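Local coordinates for SusD superfamily protein (Bacteroides fragilis, PDB 3L22) that probably binds glycans at the outer membrane for uptake, and can bind zinc ions, at residues Ala88-Leu102 with Val117-Leu131. Sequence-based numbering, arbitrary orientation.
With ZN (zinc ion), chain B.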
ATOM      1  N   ALA A  88     -10.270  -5.833  -7.287  1.00 14.33           N
ATOM      2  CA  ALA A  88     -10.593  -5.401  -5.938  1.00 14.69           C
ATOM      3  C   ALA A  88     -12.005  -5.861  -5.557  1.00 15.20           C
ATOM      4  O   ALA A  88     -12.182  -6.408  -4.491  1.00 14.56           O
ATOM      5  CB  ALA A  88     -10.449  -3.862  -5.747  1.00 14.01           C
ATOM      6  N   TYR A  89     -12.990  -5.624  -6.422  1.00 15.39           N
ATOM      7  CA  TYR A  89     -14.370  -6.001  -6.118  1.00 15.07           C
ATOM      8  C   TYR A  89     -14.563  -7.506  -6.120  1.00 15.59           C
ATOM      9  O   TYR A  89     -15.375  -7.995  -5.322  1.00 14.24           O
ATOM     10  CB  TYR A  89     -15.413  -5.265  -7.029  1.00 15.55           C
ATOM     11  CG  TYR A  89     -15.737  -3.887  -6.473  1.00 14.47           C
ATOM     12  CD1 TYR A  89     -16.524  -3.747  -5.321  1.00 14.65           C
ATOM     13  CD2 TYR A  89     -15.189  -2.740  -7.026  1.00 12.83           C
ATOM     14  CE1 TYR A  89     -16.754  -2.503  -4.756  1.00 16.66           C
ATOM     15  CE2 TYR A  89     -15.451  -1.490  -6.498  1.00 14.13           C
ATOM     16  CZ  TYR A  89     -16.226  -1.369  -5.361  1.00 15.16           C
ATOM     17  OH  TYR A  89     -16.472  -0.118  -4.838  1.00 14.81           O
ATOM     18  N   LEU A  90     -13.836  -8.238  -6.979  1.00 15.02           N
ATOM     19  CA  LEU A  90     -13.828  -9.691  -6.881  1.00 16.16           C
ATOM     20  C   LEU A  90     -13.314 -10.156  -5.522  1.00 15.61           C
ATOM     21  O   LEU A  90     -13.913 -11.015  -4.882  1.00 15.00           O
ATOM     22  CB  LEU A  90     -12.974 -10.366  -7.956  1.00 16.71           C
ATOM     23  CG  LEU A  90     -13.623 -10.621  -9.304  1.00 22.39           C
ATOM     24  CD1 LEU A  90     -12.515 -11.034 -10.343  1.00 23.16           C
ATOM     25  CD2 LEU A  90     -14.781 -11.704  -9.178  1.00 22.55           C
ATOM     26  N   ALA A  91     -12.191  -9.615  -5.091  1.00 14.78           N
ATOM     27  CA  ALA A  91     -11.666  -9.913  -3.752  1.00 15.04           C
ATOM     28  C   ALA A  91     -12.711  -9.573  -2.654  1.00 15.76           C
ATOM     29  O   ALA A  91     -12.952 -10.361  -1.748  1.00 16.03           O
ATOM     30  CB  ALA A  91     -10.351  -9.146  -3.519  1.00 14.55           C
ATOM     31  N   ILE A  92     -13.355  -8.404  -2.767  1.00 14.71           N
ATOM     32  CA  ILE A  92     -14.361  -7.987  -1.780  1.00 13.81           C
ATOM     33  C   ILE A  92     -15.519  -8.966  -1.739  1.00 13.97           C
ATOM     34  O   ILE A  92     -15.957  -9.363  -0.650  1.00 14.09           O
ATOM     35  CB  ILE A  92     -14.804  -6.543  -2.061  1.00 13.94           C
ATOM     36  CG1 ILE A  92     -13.659  -5.582  -1.666  1.00 13.62           C
ATOM     37  CG2 ILE A  92     -16.131  -6.154  -1.342  1.00 12.45           C
ATOM     38  CD1 ILE A  92     -13.687  -4.221  -2.387  1.00 11.17           C
ATOM     39  N   ASN A  93     -16.016  -9.383  -2.906  1.00 14.66           N
ATOM     40  CA  ASN A  93     -17.151 -10.300  -2.952  1.00 15.89           C
ATOM     41  C   ASN A  93     -16.777 -11.681  -2.405  1.00 15.62           C
ATOM     42  O   ASN A  93     -17.590 -12.314  -1.750  1.00 15.33           O
ATOM     43  CB  ASN A  93     -17.760 -10.431  -4.359  1.00 15.71           C
ATOM     44  CG  ASN A  93     -19.100 -11.191  -4.340  1.00 18.80           C
ATOM     45  OD1 ASN A  93     -20.053 -10.797  -3.642  1.00 19.80           O
ATOM     46  ND2 ASN A  93     -19.167 -12.306  -5.080  1.00 19.04           N
ATOM     47  N   LYS A  94     -15.543 -12.124  -2.663  1.00 15.41           N
ATOM     48  CA  LYS A  94     -15.024 -13.344  -2.042  1.00 15.62           C
ATOM     49  C   LYS A  94     -15.022 -13.270  -0.528  1.00 15.15           C
ATOM     50  O   LYS A  94     -15.397 -14.247   0.123  1.00 13.62           O
ATOM     51  CB  LYS A  94     -13.622 -13.690  -2.553  1.00 16.27           C
ATOM     52  CG  LYS A  94     -13.650 -14.268  -3.968  1.00 18.22           C
ATOM     53  CD  LYS A  94     -12.228 -14.461  -4.559  1.00 21.84           C
ATOM     54  CE  LYS A  94     -12.291 -15.135  -5.920  1.00 25.04           C
ATOM     55  NZ  LYS A  94     -12.537 -16.589  -5.650  1.00 28.26           N
ATOM     56  N   VAL A  95     -14.638 -12.126   0.035  1.00 14.06           N
ATOM     57  CA  VAL A  95     -14.707 -11.956   1.497  1.00 13.58           C
ATOM     58  C   VAL A  95     -16.176 -11.974   1.980  1.00 14.00           C
ATOM     59  O   VAL A  95     -16.511 -12.670   2.910  1.00 14.14           O
ATOM     60  CB  VAL A  95     -14.006 -10.664   1.990  1.00 13.37           C
ATOM     61  CG1 VAL A  95     -14.385 -10.368   3.495  1.00 11.80           C
ATOM     62  CG2 VAL A  95     -12.480 -10.742   1.778  1.00 13.30           C
ATOM     63  N   ASN A  96     -17.054 -11.252   1.302  1.00 14.45           N
ATOM     64  CA  ASN A  96     -18.472 -11.178   1.691  1.00 14.24           C
ATOM     65  C   ASN A  96     -19.076 -12.607   1.718  1.00 14.58           C
ATOM     66  O   ASN A  96     -19.769 -12.980   2.675  1.00 13.96           O
ATOM     67  CB  ASN A  96     -19.269 -10.308   0.712  1.00 13.35           C
ATOM     68  CG  ASN A  96     -18.791  -8.841   0.676  1.00 14.86           C
ATOM     69  OD1 ASN A  96     -18.041  -8.428   1.533  1.00 14.99           O
ATOM     70  ND2 ASN A  96     -19.219  -8.071  -0.341  1.00 12.66           N
ATOM     71  N   THR A  97     -18.770 -13.385   0.680  1.00 14.40           N
ATOM     72  CA  THR A  97     -19.217 -14.775   0.560  1.00 15.22           C
ATOM     73  C   THR A  97     -18.597 -15.692   1.595  1.00 15.54           C
ATOM     74  O   THR A  97     -19.310 -16.456   2.228  1.00 16.84           O
ATOM     75  CB  THR A  97     -18.952 -15.303  -0.841  1.00 15.44           C
ATOM     76  OG1 THR A  97     -19.494 -14.341  -1.740  1.00 15.91           O
ATOM     77  CG2 THR A  97     -19.619 -16.695  -1.060  1.00 13.56           C
ATOM     78  N   PHE A  98     -17.293 -15.579   1.793  1.00 15.11           N
ATOM     79  CA  PHE A  98     -16.615 -16.310   2.851  1.00 15.24           C
ATOM     80  C   PHE A  98     -17.284 -16.058   4.200  1.00 15.78           C
ATOM     81  O   PHE A  98     -17.588 -17.019   4.897  1.00 14.64           O
ATOM     82  CB  PHE A  98     -15.138 -15.924   2.931  1.00 14.78           C
ATOM     83  CG  PHE A  98     -14.382 -16.556   4.080  1.00 12.94           C
ATOM     84  CD1 PHE A  98     -13.846 -17.823   3.958  1.00 14.22           C
ATOM     85  CD2 PHE A  98     -14.133 -15.848   5.242  1.00 12.12           C
ATOM     86  CE1 PHE A  98     -13.133 -18.405   4.994  1.00 11.16           C
ATOM     87  CE2 PHE A  98     -13.408 -16.408   6.284  1.00 13.04           C
ATOM     88  CZ  PHE A  98     -12.910 -17.688   6.166  1.00 13.46           C
ATOM     89  N   LEU A  99     -17.508 -14.786   4.559  1.00 16.14           N
ATOM     90  CA  LEU A  99     -18.117 -14.476   5.859  1.00 16.86           C
ATOM     91  C   LEU A  99     -19.508 -15.070   5.990  1.00 17.44           C
ATOM     92  O   LEU A  99     -19.860 -15.546   7.049  1.00 18.61           O
ATOM     93  CB  LEU A  99     -18.173 -12.966   6.142  1.00 16.93           C
ATOM     94  CG  LEU A  99     -16.823 -12.249   6.324  1.00 16.73           C
ATOM     95  CD1 LEU A  99     -17.022 -10.716   6.308  1.00 13.13           C
ATOM     96  CD2 LEU A  99     -16.121 -12.715   7.603  1.00 15.28           C
ATOM     97  N   GLN A 100     -20.299 -15.067   4.928  1.00 17.85           N
ATOM     98  CA  GLN A 100     -21.619 -15.642   5.015  1.00 18.68           C
ATOM     99  C   GLN A 100     -21.560 -17.164   5.139  1.00 17.54           C
ATOM    100  O   GLN A 100     -22.302 -17.733   5.925  1.00 16.75           O
ATOM    101  CB  GLN A 100     -22.454 -15.262   3.805  1.00 19.44           C
ATOM    102  CG  GLN A 100     -23.866 -15.839   3.826  1.00 24.53           C
ATOM    103  CD  GLN A 100     -24.714 -15.187   2.749  1.00 31.57           C
ATOM    104  OE1 GLN A 100     -25.198 -14.056   2.918  1.00 34.58           O
ATOM    105  NE2 GLN A 100     -24.806 -15.848   1.596  1.00 32.76           N
ATOM    106  N   SER A 101     -20.692 -17.811   4.372  1.00 16.45           N
ATOM    107  CA  SER A 101     -20.522 -19.263   4.502  1.00 16.54           C
ATOM    108  C   SER A 101     -19.989 -19.659   5.874  1.00 15.93           C
ATOM    109  O   SER A 101     -20.459 -20.622   6.460  1.00 15.02           O
ATOM    110  CB  SER A 101     -19.576 -19.787   3.426  1.00 16.80           C
ATOM    111  OG  SER A 101     -20.156 -19.533   2.158  1.00 17.89           O
ATOM    112  N   LEU A 102     -19.046 -18.891   6.407  1.00 15.15           N
ATOM    113  CA  LEU A 102     -18.471 -19.185   7.719  1.00 15.49           C
ATOM    114  C   LEU A 102     -19.510 -19.122   8.826  1.00 15.24           C
ATOM    115  O   LEU A 102     -19.441 -19.871   9.805  1.00 12.99           O
ATOM    116  CB  LEU A 102     -17.320 -18.235   8.005  1.00 15.83           C
ATOM    117  CG  LEU A 102     -16.458 -18.393   9.244  1.00 16.79           C
ATOM    118  CD1 LEU A 102     -15.844 -19.798   9.353  1.00 15.06           C
ATOM    119  CD2 LEU A 102     -15.350 -17.313   9.258  1.00 13.76           C
ATOM    120  N   VAL A 117     -12.792 -14.803  10.813  1.00 14.17           N
ATOM    121  CA  VAL A 117     -13.607 -13.625  10.524  1.00 13.16           C
ATOM    122  C   VAL A 117     -12.740 -12.387  10.462  1.00 12.94           C
ATOM    123  O   VAL A 117     -12.838 -11.591   9.558  1.00 11.66           O
ATOM    124  CB  VAL A 117     -14.704 -13.392  11.606  1.00 14.02           C
ATOM    125  CG1 VAL A 117     -15.392 -11.996  11.458  1.00 12.12           C
ATOM    126  CG2 VAL A 117     -15.770 -14.516  11.561  1.00 10.73           C
ATOM    127  N   GLN A 118     -11.901 -12.206  11.452  1.00 12.66           N
ATOM    128  CA  GLN A 118     -11.151 -10.955  11.571  1.00 12.42           C
ATOM    129  C   GLN A 118     -10.082 -10.858  10.456  1.00 12.49           C
ATOM    130  O   GLN A 118      -9.809  -9.783   9.920  1.00 12.12           O
ATOM    131  CB  GLN A 118     -10.567 -10.864  12.989  1.00 12.56           C
ATOM    132  CG  GLN A 118     -11.663 -10.642  14.045  1.00 12.96           C
ATOM    133  CD  GLN A 118     -11.148 -10.696  15.474  1.00 14.84           C
ATOM    134  OE1 GLN A 118      -9.941 -10.641  15.699  1.00 12.81           O
ATOM    135  NE2 GLN A 118     -12.064 -10.861  16.449  1.00 11.32           N
ATOM    136  N   GLU A 119      -9.533 -11.998  10.056  1.00 12.23           N
ATOM    137  CA  GLU A 119      -8.608 -12.023   8.914  1.00 12.81           C
ATOM    138  C   GLU A 119      -9.302 -11.657   7.616  1.00 13.67           C
ATOM    139  O   GLU A 119      -8.776 -10.858   6.831  1.00 12.87           O
ATOM    140  CB  GLU A 119      -7.918 -13.387   8.735  1.00 12.43           C
ATOM    141  CG  GLU A 119      -6.799 -13.570   9.750  1.00 13.03           C
ATOM    142  CD  GLU A 119      -5.914 -14.792   9.440  1.00 15.82           C
ATOM    143  OE1 GLU A 119      -5.792 -15.232   8.249  1.00 15.82           O
ATOM    144  OE2 GLU A 119      -5.349 -15.304  10.424  1.00 14.87           O
ATOM    145  N   ALA A 120     -10.482 -12.222   7.405  1.00 13.44           N
ATOM    146  CA  ALA A 120     -11.230 -11.954   6.181  1.00 13.77           C
ATOM    147  C   ALA A 120     -11.634 -10.462   6.119  1.00 13.84           C
ATOM    148  O   ALA A 120     -11.538  -9.830   5.076  1.00 13.42           O
ATOM    149  CB  ALA A 120     -12.444 -12.866   6.101  1.00 12.58           C
ATOM    150  N   LYS A 121     -12.079  -9.909   7.245  1.00 14.08           N
ATOM    151  CA  LYS A 121     -12.398  -8.488   7.320  1.00 14.32           C
ATOM    152  C   LYS A 121     -11.203  -7.576   7.018  1.00 14.37           C
ATOM    153  O   LYS A 121     -11.349  -6.550   6.355  1.00 14.65           O
ATOM    154  CB  LYS A 121     -13.050  -8.147   8.665  1.00 14.84           C
ATOM    155  CG  LYS A 121     -14.493  -8.683   8.792  1.00 14.55           C
ATOM    156  CD  LYS A 121     -15.127  -8.141  10.081  1.00 14.85           C
ATOM    157  CE  LYS A 121     -16.513  -8.709  10.263  1.00 15.69           C
ATOM    158  NZ  LYS A 121     -17.127  -8.175  11.510  1.00 16.45           N
ATOM    159  N   PHE A 122     -10.013  -7.968   7.469  1.00 14.34           N
ATOM    160  CA  PHE A 122      -8.788  -7.242   7.155  1.00 13.28           C
ATOM    161  C   PHE A 122      -8.568  -7.167   5.624  1.00 13.43           C
ATOM    162  O   PHE A 122      -8.274  -6.106   5.110  1.00 13.27           O
ATOM    163  CB  PHE A 122      -7.571  -7.884   7.819  1.00 12.80           C
ATOM    164  CG  PHE A 122      -6.281  -7.300   7.372  1.00 13.73           C
ATOM    165  CD1 PHE A 122      -5.780  -6.141   7.990  1.00 13.95           C
ATOM    166  CD2 PHE A 122      -5.589  -7.834   6.284  1.00 12.94           C
ATOM    167  CE1 PHE A 122      -4.604  -5.570   7.572  1.00 11.96           C
ATOM    168  CE2 PHE A 122      -4.410  -7.247   5.851  1.00 14.74           C
ATOM    169  CZ  PHE A 122      -3.928  -6.091   6.512  1.00 15.07           C
ATOM    170  N   VAL A 123      -8.721  -8.295   4.925  1.00 12.53           N
ATOM    171  CA  VAL A 123      -8.571  -8.338   3.477  1.00 12.70           C
ATOM    172  C   VAL A 123      -9.592  -7.401   2.786  1.00 13.22           C
ATOM    173  O   VAL A 123      -9.208  -6.621   1.925  1.00 13.56           O
ATOM    174  CB  VAL A 123      -8.642  -9.767   2.950  1.00 12.33           C
ATOM    175  CG1 VAL A 123      -8.620  -9.810   1.434  1.00 11.88           C
ATOM    176  CG2 VAL A 123      -7.470 -10.590   3.523  1.00 12.32           C
ATOM    177  N   ARG A 124     -10.851  -7.406   3.238  1.00 13.92           N
ATOM    178  CA  ARG A 124     -11.847  -6.480   2.680  1.00 13.86           C
ATOM    179  C   ARG A 124     -11.469  -5.033   2.971  1.00 14.11           C
ATOM    180  O   ARG A 124     -11.559  -4.182   2.088  1.00 13.62           O
ATOM    181  CB  ARG A 124     -13.213  -6.789   3.233  1.00 14.88           C
ATOM    182  CG  ARG A 124     -14.327  -5.926   2.661  1.00 15.79           C
ATOM    183  CD  ARG A 124     -15.684  -6.535   3.017  1.00 15.95           C
ATOM    184  NE  ARG A 124     -15.961  -6.456   4.436  1.00 12.81           N
ATOM    185  CZ  ARG A 124     -16.996  -7.068   5.028  1.00 14.42           C
ATOM    186  NH1 ARG A 124     -17.891  -7.792   4.330  1.00 13.70           N
ATOM    187  NH2 ARG A 124     -17.189  -6.882   6.322  1.00 14.27           N
ATOM    188  N   ALA A 125     -10.972  -4.784   4.179  1.00 14.25           N
ATOM    189  CA  ALA A 125     -10.572  -3.448   4.598  1.00 14.22           C
ATOM    190  C   ALA A 125      -9.415  -2.912   3.734  1.00 14.95           C
ATOM    191  O   ALA A 125      -9.443  -1.755   3.259  1.00 14.99           O
ATOM    192  CB  ALA A 125     -10.186  -3.455   6.114  1.00 14.74           C
ATOM    193  N   LEU A 126      -8.433  -3.774   3.485  1.00 14.37           N
ATOM    194  CA  LEU A 126      -7.312  -3.410   2.648  1.00 14.36           C
ATOM    195  C   LEU A 126      -7.734  -3.090   1.194  1.00 14.71           C
ATOM    196  O   LEU A 126      -7.238  -2.111   0.562  1.00 13.46           O
ATOM    197  CB  LEU A 126      -6.252  -4.535   2.703  1.00 14.00           C
ATOM    198  CG  LEU A 126      -4.855  -4.207   2.201  1.00 14.99           C
ATOM    199  CD1 LEU A 126      -4.227  -2.957   2.905  1.00 12.19           C
ATOM    200  CD2 LEU A 126      -3.904  -5.426   2.295  1.00 14.59           C
ATOM    201  N   ALA A 127      -8.647  -3.895   0.660  1.00 14.32           N
ATOM    202  CA  ALA A 127      -9.110  -3.687  -0.705  1.00 14.16           C
ATOM    203  C   ALA A 127      -9.794  -2.320  -0.824  1.00 14.29           C
ATOM    204  O   ALA A 127      -9.457  -1.506  -1.706  1.00 14.54           O
ATOM    205  CB  ALA A 127     -10.037  -4.812  -1.115  1.00 13.28           C
ATOM    206  N   TYR A 128     -10.712  -2.032   0.102  1.00 13.86           N
ATOM    207  CA  TYR A 128     -11.370  -0.718   0.124  1.00 13.25           C
ATOM    208  C   TYR A 128     -10.387   0.430   0.344  1.00 13.35           C
ATOM    209  O   TYR A 128     -10.568   1.519  -0.216  1.00 13.03           O
ATOM    210  CB  TYR A 128     -12.510  -0.668   1.161  1.00 13.21           C
ATOM    211  CG  TYR A 128     -13.790  -1.258   0.625  1.00 12.49           C
ATOM    212  CD1 TYR A 128     -14.455  -0.643  -0.436  1.00 12.20           C
ATOM    213  CD2 TYR A 128     -14.331  -2.447   1.140  1.00 14.49           C
ATOM    214  CE1 TYR A 128     -15.614  -1.170  -0.969  1.00 14.08           C
ATOM    215  CE2 TYR A 128     -15.527  -2.986   0.607  1.00 12.15           C
ATOM    216  CZ  TYR A 128     -16.150  -2.335  -0.451  1.00 13.87           C
ATOM    217  OH  TYR A 128     -17.287  -2.825  -1.027  1.00 13.01           O
ATOM    218  N   TYR A 129      -9.359   0.204   1.164  1.00 12.84           N
ATOM    219  CA  TYR A 129      -8.378   1.238   1.426  1.00 13.52           C
ATOM    220  C   TYR A 129      -7.652   1.685   0.142  1.00 13.12           C
ATOM    221  O   TYR A 129      -7.462   2.885  -0.106  1.00 12.14           O
ATOM    222  CB  TYR A 129      -7.369   0.750   2.498  1.00 14.00           C
ATOM    223  CG  TYR A 129      -6.133   1.589   2.580  1.00 13.01           C
ATOM    224  CD1 TYR A 129      -6.105   2.739   3.362  1.00 15.49           C
ATOM    225  CD2 TYR A 129      -4.989   1.237   1.901  1.00 15.17           C
ATOM    226  CE1 TYR A 129      -4.978   3.528   3.455  1.00 16.04           C
ATOM    227  CE2 TYR A 129      -3.827   2.038   1.975  1.00 15.11           C
ATOM    228  CZ  TYR A 129      -3.830   3.166   2.755  1.00 16.86           C
ATOM    229  OH  TYR A 129      -2.697   3.951   2.861  1.00 18.45           O
ATOM    230  N   TYR A 130      -7.228   0.708  -0.660  1.00 12.97           N
ATOM    231  CA  TYR A 130      -6.579   1.043  -1.922  1.00 13.57           C
ATOM    232  C   TYR A 130      -7.534   1.735  -2.928  1.00 13.13           C
ATOM    233  O   TYR A 130      -7.135   2.711  -3.561  1.00 13.87           O
ATOM    234  CB  TYR A 130      -5.868  -0.176  -2.508  1.00 13.93           C
ATOM    235  CG  TYR A 130      -4.604  -0.546  -1.736  1.00 14.01           C
ATOM    236  CD1 TYR A 130      -3.549   0.351  -1.635  1.00 15.86           C
ATOM    237  CD2 TYR A 130      -4.462  -1.799  -1.155  1.00 14.94           C
ATOM    238  CE1 TYR A 130      -2.381   0.022  -0.963  1.00 14.40           C
ATOM    239  CE2 TYR A 130      -3.317  -2.143  -0.467  1.00 14.72           C
ATOM    240  CZ  TYR A 130      -2.268  -1.238  -0.390  1.00 14.44           C
ATOM    241  OH  TYR A 130      -1.122  -1.560   0.278  1.00 14.04           O
ATOM    242  N   LEU A 131      -8.787   1.303  -3.011  1.00 12.07           N
ATOM    243  CA  LEU A 131      -9.769   1.993  -3.848  1.00 12.62           C
ATOM    244  C   LEU A 131      -9.963   3.453  -3.382  1.00 12.93           C
ATOM    245  O   LEU A 131     -10.057   4.375  -4.206  1.00 13.06           O
ATOM    246  CB  LEU A 131     -11.106   1.262  -3.849  1.00 12.76           C
ATOM    247  CG  LEU A 131     -11.201  -0.155  -4.435  1.00 12.32           C
ATOM    248  CD1 LEU A 131     -12.610  -0.701  -4.212  1.00  8.86           C
ATOM    249  CD2 LEU A 131     -10.807  -0.127  -5.956  1.00 11.70           C
TER
HETATM  250 ZN    ZN B   1      -4.244 -16.962   9.868  1.00 22.08          ZN
HETATM  251  O   HOH W   1      -2.888 -16.796  11.257  1.00 12.72           O
HETATM  252  O   HOH W   2      -5.494 -18.788  10.293  1.00  2.00           O
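A buried arginine, Arg124, lies as a knob among Ile92, Val95, Asn96 and Leu99 of the facing helix. Its chain leaves with CG anti to the backbone N (chi1 -177°) and bends at chi3, which brings the guanidinium beside Asn96. NH1 donates to Asn96 OD1 at 2.9 Å in a nearly straight bond (163°); the oxygen lies in the guanidinium plane, although the donor is tilted from the amide plane. Asparagine suits this place because ND2 also bonds to the backbone oxygens of Thr153 and Arg151, using both ends of the amide.

Aliphatic, aromatic and small side chains fill the rest of the interface between these antiparallel helices, whose axes approach to 9.1 Å. The Tyr128 face takes a methyl, Ile92 CD1, 3.7 Å from the ring centroid in a CH-pi contact. Alanines let the helices approach: Ala127 CB meets Ile92 CG1, and Ala120 CB lies 3.5 Å from Phe98 CD2. Glu119, beside the interface, binds zinc through OE2 together with His197.

Both helices belong to the helical, TPR-related part of the SusD fold. The carboxylate of Asp178, salt-bridged to NH2, probably balances the arginine's charge; Asn96 fixes the group's rotation, and its weakly hydrated flat face takes methyls of Leu99 and Val95.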